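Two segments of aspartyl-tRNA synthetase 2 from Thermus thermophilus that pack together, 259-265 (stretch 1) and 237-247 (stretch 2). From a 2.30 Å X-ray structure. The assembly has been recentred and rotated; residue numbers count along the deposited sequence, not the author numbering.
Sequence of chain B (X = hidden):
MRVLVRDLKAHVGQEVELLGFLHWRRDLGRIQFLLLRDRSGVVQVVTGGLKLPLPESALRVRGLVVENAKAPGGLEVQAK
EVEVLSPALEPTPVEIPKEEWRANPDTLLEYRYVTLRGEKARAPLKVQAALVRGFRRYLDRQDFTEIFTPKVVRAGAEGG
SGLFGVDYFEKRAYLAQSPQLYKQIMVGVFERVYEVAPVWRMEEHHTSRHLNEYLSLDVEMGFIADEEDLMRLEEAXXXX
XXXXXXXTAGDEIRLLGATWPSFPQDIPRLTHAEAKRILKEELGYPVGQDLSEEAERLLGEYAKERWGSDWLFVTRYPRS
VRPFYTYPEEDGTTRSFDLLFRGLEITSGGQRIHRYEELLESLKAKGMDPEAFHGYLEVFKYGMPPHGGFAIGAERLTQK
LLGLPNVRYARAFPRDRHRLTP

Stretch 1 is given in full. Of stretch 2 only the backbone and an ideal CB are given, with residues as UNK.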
ATOM      1  N   THR B 259      12.142  22.252   8.001  1.00 44.37           N
ATOM      2  CA  THR B 259      11.951  23.355   7.058  1.00 44.05           C
ATOM      3  C   THR B 259      11.510  22.734   5.727  1.00 42.65           C
ATOM      4  O   THR B 259      12.136  21.793   5.239  1.00 40.89           O
ATOM      5  CB  THR B 259      13.260  24.153   6.837  1.00 44.52           C
ATOM      6  OG1 THR B 259      14.258  23.297   6.268  1.00 46.82           O
ATOM      7  CG2 THR B 259      13.771  24.719   8.151  1.00 44.20           C
ATOM      8  N   TRP B 260      10.443  23.257   5.135  1.00 43.05           N
ATOM      9  CA  TRP B 260       9.944  22.694   3.885  1.00 44.05           C
ATOM     10  C   TRP B 260      10.817  23.007   2.676  1.00 44.86           C
ATOM     11  O   TRP B 260      11.330  24.115   2.535  1.00 44.89           O
ATOM     12  CB  TRP B 260       8.510  23.162   3.627  1.00 44.48           C
ATOM     13  CG  TRP B 260       7.652  22.093   3.008  1.00 44.66           C
ATOM     14  CD1 TRP B 260       6.995  22.157   1.813  1.00 44.87           C
ATOM     15  CD2 TRP B 260       7.348  20.805   3.564  1.00 43.91           C
ATOM     16  NE1 TRP B 260       6.312  20.987   1.584  1.00 45.48           N
ATOM     17  CE2 TRP B 260       6.525  20.134   2.633  1.00 44.19           C
ATOM     18  CE3 TRP B 260       7.727  20.140   4.737  1.00 43.62           C
ATOM     19  CZ2 TRP B 260       6.031  18.845   2.865  1.00 42.33           C
ATOM     20  CZ3 TRP B 260       7.239  18.856   4.963  1.00 43.01           C
ATOM     21  CH2 TRP B 260       6.416  18.218   4.023  1.00 43.01           C
ATOM     22  N   PRO B 261      10.996  22.019   1.783  1.00 45.81           N
ATOM     23  CA  PRO B 261      11.807  22.152   0.568  1.00 45.29           C
ATOM     24  C   PRO B 261      11.191  23.105  -0.446  1.00 45.41           C
ATOM     25  O   PRO B 261      10.062  23.577  -0.277  1.00 44.11           O
ATOM     26  CB  PRO B 261      11.853  20.726   0.016  1.00 44.37           C
ATOM     27  CG  PRO B 261      11.587  19.872   1.210  1.00 46.93           C
ATOM     28  CD  PRO B 261      10.520  20.636   1.932  1.00 45.93           C
ATOM     29  N   SER B 262      11.945  23.377  -1.506  1.00 44.68           N
ATOM     30  CA  SER B 262      11.483  24.242  -2.584  1.00 43.57           C
ATOM     31  C   SER B 262      10.525  23.415  -3.439  1.00 43.57           C
ATOM     32  O   SER B 262      10.625  22.189  -3.480  1.00 41.56           O
ATOM     33  CB  SER B 262      12.677  24.718  -3.419  1.00 43.33           C
ATOM     34  OG  SER B 262      13.541  23.645  -3.762  1.00 39.77           O
ATOM     35  N   PHE B 263       9.602  24.083  -4.119  1.00 44.93           N
ATOM     36  CA  PHE B 263       8.621  23.384  -4.940  1.00 47.15           C
ATOM     37  C   PHE B 263       9.259  22.532  -6.030  1.00 48.90           C
ATOM     38  O   PHE B 263      10.057  23.022  -6.828  1.00 48.33           O
ATOM     39  CB  PHE B 263       7.658  24.376  -5.580  1.00 47.42           C
ATOM     40  CG  PHE B 263       6.367  23.760  -6.013  1.00 47.88           C
ATOM     41  CD1 PHE B 263       5.411  23.395  -5.068  1.00 48.82           C
ATOM     42  CD2 PHE B 263       6.104  23.532  -7.359  1.00 48.75           C
ATOM     43  CE1 PHE B 263       4.207  22.811  -5.454  1.00 48.03           C
ATOM     44  CE2 PHE B 263       4.902  22.946  -7.760  1.00 49.56           C
ATOM     45  CZ  PHE B 263       3.950  22.586  -6.803  1.00 47.79           C
ATOM     46  N   PRO B 264       8.908  21.236  -6.074  1.00 51.00           N
ATOM     47  CA  PRO B 264       9.419  20.267  -7.050  1.00 52.54           C
ATOM     48  C   PRO B 264       8.881  20.467  -8.464  1.00 53.25           C
ATOM     49  O   PRO B 264       8.216  19.590  -9.006  1.00 54.12           O
ATOM     50  CB  PRO B 264       8.975  18.921  -6.474  1.00 52.35           C
ATOM     51  CG  PRO B 264       8.825  19.192  -5.019  1.00 51.84           C
ATOM     52  CD  PRO B 264       8.169  20.540  -5.009  1.00 51.34           C
ATOM     53  N   GLN B 265       9.161  21.619  -9.059  1.00 54.00           N
ATOM     54  CA  GLN B 265       8.705  21.884 -10.415  1.00 54.38           C
ATOM     55  C   GLN B 265       9.848  22.467 -11.235  1.00 54.23           C
ATOM     56  O   GLN B 265      10.607  23.301 -10.745  1.00 53.32           O
ATOM     57  CB  GLN B 265       7.516  22.841 -10.395  1.00 55.72           C
ATOM     58  CG  GLN B 265       7.169  23.403 -11.751  1.00 57.65           C
ATOM     59  CD  GLN B 265       5.753  23.927 -11.806  1.00 60.53           C
ATOM     60  OE1 GLN B 265       5.316  24.677 -10.927  1.00 62.29           O
ATOM     61  NE2 GLN B 265       5.026  23.544 -12.848  1.00 62.11           N
ATOM     62  N   UNK B 237       4.282  13.905  -9.307  1.00 33.01           N
ATOM     63  CA  UNK B 237       4.061  12.899  -8.277  1.00 32.81           C
ATOM     64  C   UNK B 237       4.534  13.434  -6.924  1.00 33.19           C
ATOM     65  O   UNK B 237       3.796  13.400  -5.941  1.00 32.48           O
ATOM     66  CB  UNK B 237       4.785  11.597  -8.627  1.00 32.81           C
ATOM     67  N   UNK B 238       5.765  13.940  -6.887  1.00 32.64           N
ATOM     68  CA  UNK B 238       6.346  14.487  -5.665  1.00 32.39           C
ATOM     69  C   UNK B 238       5.552  15.651  -5.107  1.00 32.52           C
ATOM     70  O   UNK B 238       5.360  15.755  -3.892  1.00 32.33           O
ATOM     71  CB  UNK B 238       7.787  14.932  -5.925  1.00 32.39           C
ATOM     72  N   UNK B 239       5.097  16.535  -5.989  1.00 31.61           N
ATOM     73  CA  UNK B 239       4.323  17.699  -5.563  1.00 31.65           C
ATOM     74  C   UNK B 239       3.082  17.232  -4.820  1.00 29.93           C
ATOM     75  O   UNK B 239       2.708  17.797  -3.793  1.00 29.50           O
ATOM     76  CB  UNK B 239       3.940  18.573  -6.759  1.00 31.65           C
ATOM     77  N   UNK B 240       2.442  16.198  -5.351  1.00 30.60           N
ATOM     78  CA  UNK B 240       1.247  15.644  -4.724  1.00 31.54           C
ATOM     79  C   UNK B 240       1.603  15.052  -3.355  1.00 29.58           C
ATOM     80  O   UNK B 240       0.958  15.356  -2.355  1.00 29.21           O
ATOM     81  CB  UNK B 240       0.611  14.581  -5.622  1.00 31.54           C
ATOM     82  N   UNK B 241       2.636  14.214  -3.327  1.00 28.39           N
ATOM     83  CA  UNK B 241       3.078  13.566  -2.097  1.00 28.55           C
ATOM     84  C   UNK B 241       3.290  14.585  -0.964  1.00 29.62           C
ATOM     85  O   UNK B 241       2.744  14.426   0.132  1.00 29.19           O
ATOM     86  CB  UNK B 241       4.370  12.788  -2.353  1.00 28.55           C
ATOM     87  N   UNK B 242       4.061  15.635  -1.236  1.00 31.19           N
ATOM     88  CA  UNK B 242       4.330  16.686  -0.257  1.00 32.20           C
ATOM     89  C   UNK B 242       3.062  17.417   0.173  1.00 31.20           C
ATOM     90  O   UNK B 242       2.912  17.796   1.339  1.00 31.12           O
ATOM     91  CB  UNK B 242       5.333  17.689  -0.831  1.00 32.20           C
ATOM     92  N   UNK B 243       2.153  17.607  -0.773  1.00 31.03           N
ATOM     93  CA  UNK B 243       0.889  18.292  -0.507  1.00 32.05           C
ATOM     94  C   UNK B 243       0.048  17.481   0.485  1.00 30.75           C
ATOM     95  O   UNK B 243      -0.572  18.036   1.389  1.00 28.91           O
ATOM     96  CB  UNK B 243       0.115  18.516  -1.807  1.00 32.05           C
ATOM     97  N   UNK B 244       0.029  16.164   0.287  1.00 29.45           N
ATOM     98  CA  UNK B 244      -0.723  15.254   1.143  1.00 27.54           C
ATOM     99  C   UNK B 244      -0.203  15.326   2.575  1.00 27.48           C
ATOM    100  O   UNK B 244      -0.982  15.421   3.521  1.00 27.58           O
ATOM    101  CB  UNK B 244      -0.637  13.821   0.614  1.00 27.54           C
ATOM    102  N   UNK B 245       1.116  15.295   2.721  1.00 27.99           N
ATOM    103  CA  UNK B 245       1.766  15.350   4.028  1.00 29.91           C
ATOM    104  C   UNK B 245       1.455  16.662   4.709  1.00 30.44           C
ATOM    105  O   UNK B 245       1.181  16.712   5.906  1.00 31.34           O
ATOM    106  CB  UNK B 245       3.279  15.167   3.895  1.00 29.91           C
ATOM    107  N   UNK B 246       1.508  17.733   3.929  1.00 31.21           N
ATOM    108  CA  UNK B 246       1.235  19.062   4.457  1.00 33.69           C
ATOM    109  C   UNK B 246      -0.221  19.167   4.936  1.00 33.01           C
ATOM    110  O   UNK B 246      -0.484  19.761   5.975  1.00 32.36           O
ATOM    111  CB  UNK B 246       1.526  20.124   3.395  1.00 33.69           C
ATOM    112  N   UNK B 247      -1.153  18.572   4.195  1.00 32.59           N
ATOM    113  CA  UNK B 247      -2.560  18.639   4.572  1.00 33.35           C
ATOM    114  C   UNK B 247      -3.014  17.634   5.627  1.00 32.38           C
ATOM    115  O   UNK B 247      -3.859  17.955   6.456  1.00 32.40           O
ATOM    116  CB  UNK B 247      -3.414  18.446   3.317  1.00 33.35           C
TER

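Stretch 2 is a helix throughout; from 241 on, each backbone N bonds to the O four residues back, so every position favours helix-compatible residues. Stretch 1 is an irregular segment of chain that offers W260, F263 and P264 but makes no hydrogen bond across the contact; the rule here is apolar fit.

Position 237 has nothing of stretch 1 within 5.5 Å of its ideal CB, and this contact leaves its identity free. It is L237.

At position 238 CA-to-CB points toward stretch 1, and the ideal CB lies 4.2 Å from P264 CB. The proline side chain offers only carbon, so alanine, valine, leucine, isoleucine or methionine would suit. The deposited residue is L238, whose own CB makes the closest approach, 4.2 Å from P264 CB.

Position 239 points sideways, yet here the backbones run close: its CA is 5.9 Å from the CA of P264. The ideal CB already sits 4.0 Å from F263 CZ, so a small residue, alanine or perhaps serine, makes the contact without reaching further. It is A239, whose methyl meets the end of the phenylalanine ring, with CB 4.0 Å from F263 CZ.

Positions 240 and 241 are out of reach and unconstrained from this side; they hold E240 and M241.

Position 242 faces two partners. Its CB points toward stretch 1, 3.9 Å from W260 CZ2, with the ring of P264 also within range of a longer side chain. Leucine, isoleucine or methionine could touch both. L242, with chi1 m and chi2 p, does so: CG lies 3.9 Å from W260 CZ2, and CD2 reaches 3.8 Å from P264 CG. Its backbone O also approaches the indole, 3.6 Å from W260 CZ2.

Position 243 points away and tolerates polar or charged residues. It is E243, whose end swings nearer, but its OE1 stays 5.1 Å from F263 CE1. Position 244 is out of reach, so this contact sets no preference; it is E244.

Position 245 points toward the indole, its ideal CB 4.4 Å from W260 CH2. The CB alone already reaches the ring, so alanine or serine suits. The deposited A245 places its CB near the plane of the ring, at its edge.

Position 246 also points toward W260, but its ideal CB is 4.7 Å from CZ2, leaving room for a branch to cover the indole; leucine, methionine or isoleucine are candidates. L246, with chi1 between wells at -136°, lays CD1 over one face, 3.5 Å from W260 CE2, in a CH-pi contact with the six-membered ring.

Position 247, again out of reach, is free here; it is N247.

Stretch 2 (237-247) LLAEMLEEALN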
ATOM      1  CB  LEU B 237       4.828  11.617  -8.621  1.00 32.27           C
ATOM      2  CG  LEU B 237       4.872  10.479  -7.591  1.00 32.28           C
ATOM      3  CD1 LEU B 237       3.479   9.910  -7.387  1.00 29.60           C
ATOM      4  CD2 LEU B 237       5.829   9.393  -8.080  1.00 31.65           C
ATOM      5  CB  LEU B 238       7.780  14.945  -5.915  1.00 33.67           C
ATOM      6  CG  LEU B 238       8.816  13.827  -5.986  1.00 33.64           C
ATOM      7  CD1 LEU B 238      10.053  14.323  -6.705  1.00 33.63           C
ATOM      8  CD2 LEU B 238       9.137  13.346  -4.582  1.00 32.61           C
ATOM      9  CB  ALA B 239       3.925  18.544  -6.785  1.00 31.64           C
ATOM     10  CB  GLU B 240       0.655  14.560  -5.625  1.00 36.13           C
ATOM     11  CG  GLU B 240      -0.581  13.864  -5.065  1.00 41.97           C
ATOM     12  CD  GLU B 240      -1.851  14.297  -5.757  1.00 46.20           C
ATOM     13  OE1 GLU B 240      -1.765  14.762  -6.918  1.00 48.90           O
ATOM     14  OE2 GLU B 240      -2.945  14.159  -5.153  1.00 48.79           O
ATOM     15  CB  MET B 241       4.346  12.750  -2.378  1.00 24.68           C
ATOM     16  CG  MET B 241       4.102  11.533  -3.273  1.00 23.48           C
ATOM     17  SD  MET B 241       5.639  10.847  -3.969  1.00 14.25           S
ATOM     18  CE  MET B 241       6.238  10.082  -2.560  1.00 16.69           C
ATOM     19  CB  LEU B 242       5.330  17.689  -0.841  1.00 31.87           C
ATOM     20  CG  LEU B 242       6.815  17.319  -0.682  1.00 36.08           C
ATOM     21  CD1 LEU B 242       7.063  15.889  -1.143  1.00 35.54           C
ATOM     22  CD2 LEU B 242       7.664  18.296  -1.486  1.00 36.86           C
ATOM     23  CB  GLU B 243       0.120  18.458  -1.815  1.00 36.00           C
ATOM     24  CG  GLU B 243      -0.993  19.480  -1.752  1.00 41.75           C
ATOM     25  CD  GLU B 243      -0.452  20.883  -1.624  1.00 46.75           C
ATOM     26  OE1 GLU B 243       0.511  21.214  -2.358  1.00 49.52           O
ATOM     27  OE2 GLU B 243      -0.986  21.664  -0.803  1.00 48.83           O
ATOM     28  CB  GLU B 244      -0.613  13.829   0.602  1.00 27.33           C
ATOM     29  CG  GLU B 244      -1.490  12.782   1.289  1.00 30.06           C
ATOM     30  CD  GLU B 244      -2.966  13.164   1.316  1.00 32.46           C
ATOM     31  OE1 GLU B 244      -3.423  13.863   0.390  1.00 32.74           O
ATOM     32  OE2 GLU B 244      -3.666  12.747   2.260  1.00 31.41           O
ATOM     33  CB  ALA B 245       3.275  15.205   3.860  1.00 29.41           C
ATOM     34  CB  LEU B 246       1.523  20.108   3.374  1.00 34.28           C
ATOM     35  CG  LEU B 246       2.278  21.368   3.776  1.00 37.34           C
ATOM     36  CD1 LEU B 246       3.614  21.028   4.434  1.00 35.90           C
ATOM     37  CD2 LEU B 246       2.508  22.194   2.528  1.00 38.69           C
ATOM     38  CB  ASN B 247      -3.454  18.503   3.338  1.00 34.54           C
ATOM     39  CG  ASN B 247      -3.272  19.652   2.356  1.00 38.17           C
ATOM     40  OD1 ASN B 247      -2.879  20.756   2.736  1.00 38.24           O
ATOM     41  ND2 ASN B 247      -3.575  19.399   1.087  1.00 40.57           N
TER
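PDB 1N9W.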